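Local atomic coordinates of restriction endonuclease THAI (PDB entry 3NDH), a protein that cleaves DNA at a specific sequence as a restriction endonuclease, intercalating into the duplex without flipping bases out. Residues G52-G55 with M56-S60; Y150-P153 with D154-Q158. All coordinates share one frame; numbering follows the deposited sequence. Where two conformers were deposited one is given.

In the fold
Interaction 1 and interaction 2 both join the end of a strand to the start of a helix, through a type I turn in interaction 1 and a proline N-cap in interaction 2, yet they lie on opposite sides of the chain's centre, their centres about 26 Å apart. Interaction 1 links the small hairpin strand 53-54 to helix 58-74 and is buried between helix 27-46 and the DNA, whose bases and sugars Met56, Glu57 and Gly59 touch. Interaction 2 leads from strand 146-152 of the central mixed sheet into helix 154-164; most of it is buried in protein, with Tyr155 at the surface. Its chemistry is proline packing plus glutamine bonds to main-chain carbonyls. Neither supplies the sodium ligands, Asp91 and Ile101.

Interaction 1: G52-G55 with M56-S60; sequences GKVG and MEVGS. With nucleotides of chain C; nucleotides of chain D.
Gly55 and Val58 close a type I beta turn that leads from strand 53-54 into helix 58-74, at the DNA-binding surface. Val58 N gives Gly55 O a hydrogen bond of 3.0 Å, reaching it from above the carbonyl plane. Alongside the turn, Val54 CG1 meets Val58 CG1 at 3.6 Å, two methyls pressed together.

The middle of the turn works on the DNA. Met56 inserts its side chain between neighbouring bases of chain C. Its CG lies 3.1 Å from N3 of DG8, SD passes the same guanine, and a bend at chi3 (69°) swings CE to 3.6 Å from N3 of DC7, wedging the step apart, consistent with the intercalation for which the complex is known. Beside it Glu57, bent at chi2, takes a weak hydrogen bond on OE1 from N2 of DG6 of chain D (3.3 Å), the guanine facing DC7 across the duplex. Gly59, having no side chain, lets its CA come within 3.2 Å of O3' of DC7.

Val54 N hydrogen-bonds a further DNA phosphate. Gly55 shares a main-chain bond with Ser48, Glu57 packs on Ile85 of the second subunit, and the two valines rest on helix 27-46, Val54 at Glu45 and Val58 at Ala44.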
# COMPACT_ATOMS: atom_id res chain seq x y z
N GLY A 52 -7.26 -1.07 -13.77
CA GLY A 52 -8.58 -1.33 -13.20
C GLY A 52 -8.63 -2.38 -12.12
O GLY A 52 -9.71 -2.78 -11.71
N LYS A 53 -7.47 -2.84 -11.66
CA LYS A 53 -7.37 -3.81 -10.58
C LYS A 53 -6.92 -3.09 -9.33
O LYS A 53 -5.95 -2.32 -9.36
CB LYS A 53 -6.36 -4.89 -10.94
CG LYS A 53 -6.58 -5.55 -12.29
CD LYS A 53 -7.87 -6.34 -12.33
CE LYS A 53 -8.40 -6.46 -13.75
NZ LYS A 53 -9.71 -7.14 -13.78
N VAL A 54 -7.60 -3.37 -8.22
CA VAL A 54 -7.38 -2.65 -6.99
C VAL A 54 -6.24 -3.25 -6.16
O VAL A 54 -6.17 -4.46 -5.99
CB VAL A 54 -8.67 -2.58 -6.16
CG1 VAL A 54 -8.49 -1.77 -4.90
CG2 VAL A 54 -9.83 -1.98 -6.98
N GLY A 55 -5.32 -2.40 -5.71
CA GLY A 55 -4.22 -2.82 -4.87
C GLY A 55 -4.65 -2.90 -3.40
O GLY A 55 -5.58 -2.26 -2.92
N MET A 56 -3.94 -3.74 -2.67
CA MET A 56 -4.14 -3.90 -1.22
C MET A 56 -4.04 -2.59 -0.50
O MET A 56 -4.75 -2.37 0.51
CB MET A 56 -3.10 -4.87 -0.64
CG MET A 56 -3.33 -6.29 -1.06
SD MET A 56 -2.08 -7.41 -0.47
CE MET A 56 -2.40 -7.42 1.28
N GLU A 57 -3.23 -1.67 -1.02
CA GLU A 57 -3.01 -0.39 -0.40
C GLU A 57 -4.27 0.49 -0.40
O GLU A 57 -4.31 1.51 0.29
CB GLU A 57 -1.81 0.34 -1.02
CG GLU A 57 -2.00 0.82 -2.42
CD GLU A 57 -1.63 -0.17 -3.50
OE1 GLU A 57 -1.63 -1.38 -3.27
OE2 GLU A 57 -1.36 0.31 -4.65
N VAL A 58 -5.30 0.11 -1.15
CA VAL A 58 -6.60 0.79 -1.02
C VAL A 58 -7.06 0.84 0.42
O VAL A 58 -7.74 1.78 0.80
CB VAL A 58 -7.67 0.13 -1.92
CG1 VAL A 58 -8.13 -1.23 -1.36
CG2 VAL A 58 -8.85 1.08 -2.16
N GLY A 59 -6.72 -0.17 1.20
CA GLY A 59 -7.13 -0.22 2.60
C GLY A 59 -6.61 0.96 3.39
O GLY A 59 -7.28 1.47 4.30
N SER A 60 -5.41 1.41 3.06
CA SER A 60 -4.81 2.51 3.79
C SER A 60 -5.56 3.81 3.52
O SER A 60 -5.76 4.65 4.40
CB SER A 60 -3.33 2.59 3.40
OG SER A 60 -2.65 1.34 3.58
P DC C 7 -3.14 -2.42 9.13
OP1 DC C 7 -4.14 -1.58 9.78
OP2 DC C 7 -3.00 -3.85 9.53
O5' DC C 7 -3.37 -2.36 7.56
C5' DC C 7 -3.87 -1.18 6.95
C4' DC C 7 -3.95 -1.39 5.45
O4' DC C 7 -2.64 -1.72 4.96
C3' DC C 7 -4.82 -2.56 5.01
O3' DC C 7 -6.21 -2.16 4.98
C2' DC C 7 -4.25 -2.86 3.63
C1' DC C 7 -2.79 -2.36 3.70
N1 DC C 7 -1.76 -3.41 3.59
C2 DC C 7 -1.14 -3.61 2.35
O2 DC C 7 -1.39 -2.83 1.43
N3 DC C 7 -0.28 -4.65 2.20
C4 DC C 7 -0.01 -5.45 3.23
N4 DC C 7 0.79 -6.50 3.01
C5 DC C 7 -0.57 -5.23 4.52
C6 DC C 7 -1.43 -4.20 4.66
P DG C 8 -7.39 -3.25 5.17
OP1 DG C 8 -8.62 -2.50 5.53
OP2 DG C 8 -6.89 -4.32 6.07
O5' DG C 8 -7.61 -3.87 3.72
C5' DG C 8 -6.96 -5.09 3.32
C4' DG C 8 -7.26 -5.37 1.86
O4' DG C 8 -6.31 -6.32 1.32
C3' DG C 8 -8.64 -5.92 1.54
O3' DG C 8 -9.04 -5.36 0.28
C2' DG C 8 -8.37 -7.42 1.43
C1' DG C 8 -7.02 -7.41 0.74
N9 DG C 8 -6.22 -8.61 0.90
C8 DG C 8 -6.10 -9.40 2.02
N7 DG C 8 -5.27 -10.39 1.87
C5 DG C 8 -4.82 -10.26 0.56
C6 DG C 8 -3.89 -11.04 -0.19
O6 DG C 8 -3.29 -12.07 0.16
N1 DG C 8 -3.71 -10.53 -1.47
C2 DG C 8 -4.34 -9.42 -1.97
N2 DG C 8 -4.03 -9.07 -3.23
N3 DG C 8 -5.21 -8.69 -1.29
C4 DG C 8 -5.39 -9.17 -0.05
P DG D 6 4.99 -9.85 -6.76
OP1 DG D 6 6.16 -9.81 -7.66
OP2 DG D 6 5.15 -10.38 -5.39
O5' DG D 6 4.35 -8.40 -6.65
C5' DG D 6 3.70 -7.80 -7.77
C4' DG D 6 2.97 -6.55 -7.34
O4' DG D 6 1.96 -6.88 -6.36
C3' DG D 6 3.85 -5.51 -6.64
O3' DG D 6 4.44 -4.66 -7.62
C2' DG D 6 2.85 -4.75 -5.80
C1' DG D 6 1.83 -5.82 -5.42
N9 DG D 6 1.97 -6.40 -4.08
C8 DG D 6 2.51 -7.62 -3.78
N7 DG D 6 2.40 -7.93 -2.52
C5 DG D 6 1.77 -6.84 -1.95
C6 DG D 6 1.36 -6.61 -0.62
O6 DG D 6 1.44 -7.38 0.34
N1 DG D 6 0.78 -5.36 -0.46
C2 DG D 6 0.60 -4.44 -1.47
N2 DG D 6 0.02 -3.29 -1.10
N3 DG D 6 0.95 -4.65 -2.73
C4 DG D 6 1.52 -5.86 -2.90

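Interaction 2: Y150-P153 with D154-Q158; sequences YYIP and DYVQQ
Strand 150-152 meets helix 154-158 at 68° through Pro153, the N-cap residue, whose carbonyl O accepts weak hydrogen bonds from Val156 N (3.0 Å) and Gln157 N (3.3 Å).

The pyrrolidine ring is held by its neighbours. Pro153 CB sits over one face of the Tyr155 ring, 3.5 Å from the centroid and 15° off the normal, a CH-pi contact. Tyr155 reaches this place because CG stands between its own N and carbonyl carbon (chi1 51°), which folds the phenol back over the proline. Pro153 CG meanwhile lies above a face of the Tyr151 ring, and CD meets Val156 CG2 at 3.9 Å. The other Val156 methyl, CG1, touches Ile152 CG2, and these two side chains cross at about a right angle.

Gln157 carries the polar part. Its chain, extended beyond CG, passes Ile152 CG2 and brings NE2 back to Ile152 O (3.0 Å, weak) and, more distantly, Pro153 O (3.5 Å, also weak); its stronger partner is Phe134 O, next to strand 135-141. A leucine here would probably leave Phe134 O and Ile152 O without this shared donor and weaken the tie between the start of the helix and the sheet. A water gives a hydrogen bond to Tyr151 OH and a weak one to Asp154 OD1, while Asp135 OD1 takes the Asp154 N-H.

The junction thus combines weak bonds gathered on Pro153 O with packing on the proline ring: amide donors converge on the oxygen, aromatic faces on the carbons, and one side-chain amide joins helix and strand.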
# COMPACT_ATOMS: atom_id res chain seq x y z
N TYR A 150 -19.62 -2.06 10.31
CA TYR A 150 -19.88 -2.71 11.60
C TYR A 150 -18.98 -2.16 12.67
O TYR A 150 -17.78 -2.00 12.46
CB TYR A 150 -19.62 -4.21 11.47
CG TYR A 150 -20.56 -4.92 10.55
CD1 TYR A 150 -21.62 -5.66 11.05
CD2 TYR A 150 -20.42 -4.85 9.16
CE1 TYR A 150 -22.51 -6.31 10.21
CE2 TYR A 150 -21.31 -5.48 8.32
CZ TYR A 150 -22.33 -6.22 8.85
OH TYR A 150 -23.22 -6.86 8.01
N TYR A 151 -19.58 -1.89 13.83
CA TYR A 151 -18.86 -1.60 15.07
C TYR A 151 -18.92 -2.87 15.92
O TYR A 151 -19.98 -3.26 16.38
CB TYR A 151 -19.48 -0.41 15.82
CG TYR A 151 -19.09 -0.28 17.28
CD1 TYR A 151 -17.81 -0.58 17.74
CD2 TYR A 151 -20.03 0.16 18.21
CE1 TYR A 151 -17.48 -0.47 19.08
CE2 TYR A 151 -19.71 0.28 19.55
CZ TYR A 151 -18.42 -0.05 19.96
OH TYR A 151 -18.09 0.06 21.31
N ILE A 152 -17.76 -3.50 16.08
CA ILE A 152 -17.64 -4.75 16.81
C ILE A 152 -16.82 -4.45 18.07
O ILE A 152 -15.60 -4.34 17.99
CB ILE A 152 -16.97 -5.84 15.94
CG1 ILE A 152 -17.75 -6.02 14.61
CG2 ILE A 152 -16.94 -7.14 16.70
CD1 ILE A 152 -17.11 -6.95 13.60
N PRO A 153 -17.49 -4.29 19.21
CA PRO A 153 -16.77 -3.98 20.45
C PRO A 153 -15.70 -5.01 20.79
O PRO A 153 -15.84 -6.19 20.48
CB PRO A 153 -17.87 -3.97 21.51
CG PRO A 153 -19.13 -3.71 20.77
CD PRO A 153 -18.94 -4.34 19.42
N ASP A 154 -14.64 -4.55 21.44
CA ASP A 154 -13.62 -5.45 21.97
C ASP A 154 -14.22 -6.62 22.78
O ASP A 154 -13.77 -7.75 22.67
CB ASP A 154 -12.55 -4.71 22.80
CG ASP A 154 -13.11 -3.82 23.90
OD1 ASP A 154 -14.32 -3.77 24.16
OD2 ASP A 154 -12.27 -3.09 24.50
N TYR A 155 -15.24 -6.35 23.57
CA TYR A 155 -15.81 -7.41 24.43
C TYR A 155 -16.57 -8.47 23.63
O TYR A 155 -16.64 -9.64 24.04
CB TYR A 155 -16.66 -6.82 25.57
CG TYR A 155 -17.72 -5.81 25.18
CD1 TYR A 155 -18.96 -6.22 24.71
CD2 TYR A 155 -17.50 -4.45 25.31
CE1 TYR A 155 -19.93 -5.30 24.37
CE2 TYR A 155 -18.46 -3.53 24.96
CZ TYR A 155 -19.68 -3.96 24.49
OH TYR A 155 -20.64 -3.04 24.14
N VAL A 156 -17.12 -8.10 22.48
CA VAL A 156 -17.71 -9.10 21.58
C VAL A 156 -16.63 -10.06 21.02
O VAL A 156 -16.78 -11.28 21.04
CB VAL A 156 -18.49 -8.44 20.43
CG1 VAL A 156 -18.81 -9.48 19.35
CG2 VAL A 156 -19.77 -7.79 20.97
N GLN A 157 -15.54 -9.48 20.54
CA GLN A 157 -14.42 -10.28 20.04
C GLN A 157 -13.87 -11.19 21.13
O GLN A 157 -13.61 -12.38 20.89
CB GLN A 157 -13.32 -9.36 19.53
CG GLN A 157 -13.73 -8.45 18.38
CD GLN A 157 -12.72 -7.38 18.19
OE1 GLN A 157 -11.56 -7.67 17.87
NE2 GLN A 157 -13.14 -6.11 18.33
N GLN A 158 -13.72 -10.64 22.33
CA GLN A 158 -13.19 -11.41 23.46
C GLN A 158 -14.12 -12.56 23.84
O GLN A 158 -13.66 -13.68 24.09
CB GLN A 158 -12.93 -10.48 24.65
CG GLN A 158 -11.71 -9.58 24.43
CD GLN A 158 -11.67 -8.35 25.31
OE1 GLN A 158 -12.64 -8.00 25.99
NE2 GLN A 158 -10.53 -7.66 25.29
O HOH W 1 -16.36 -1.21 23.40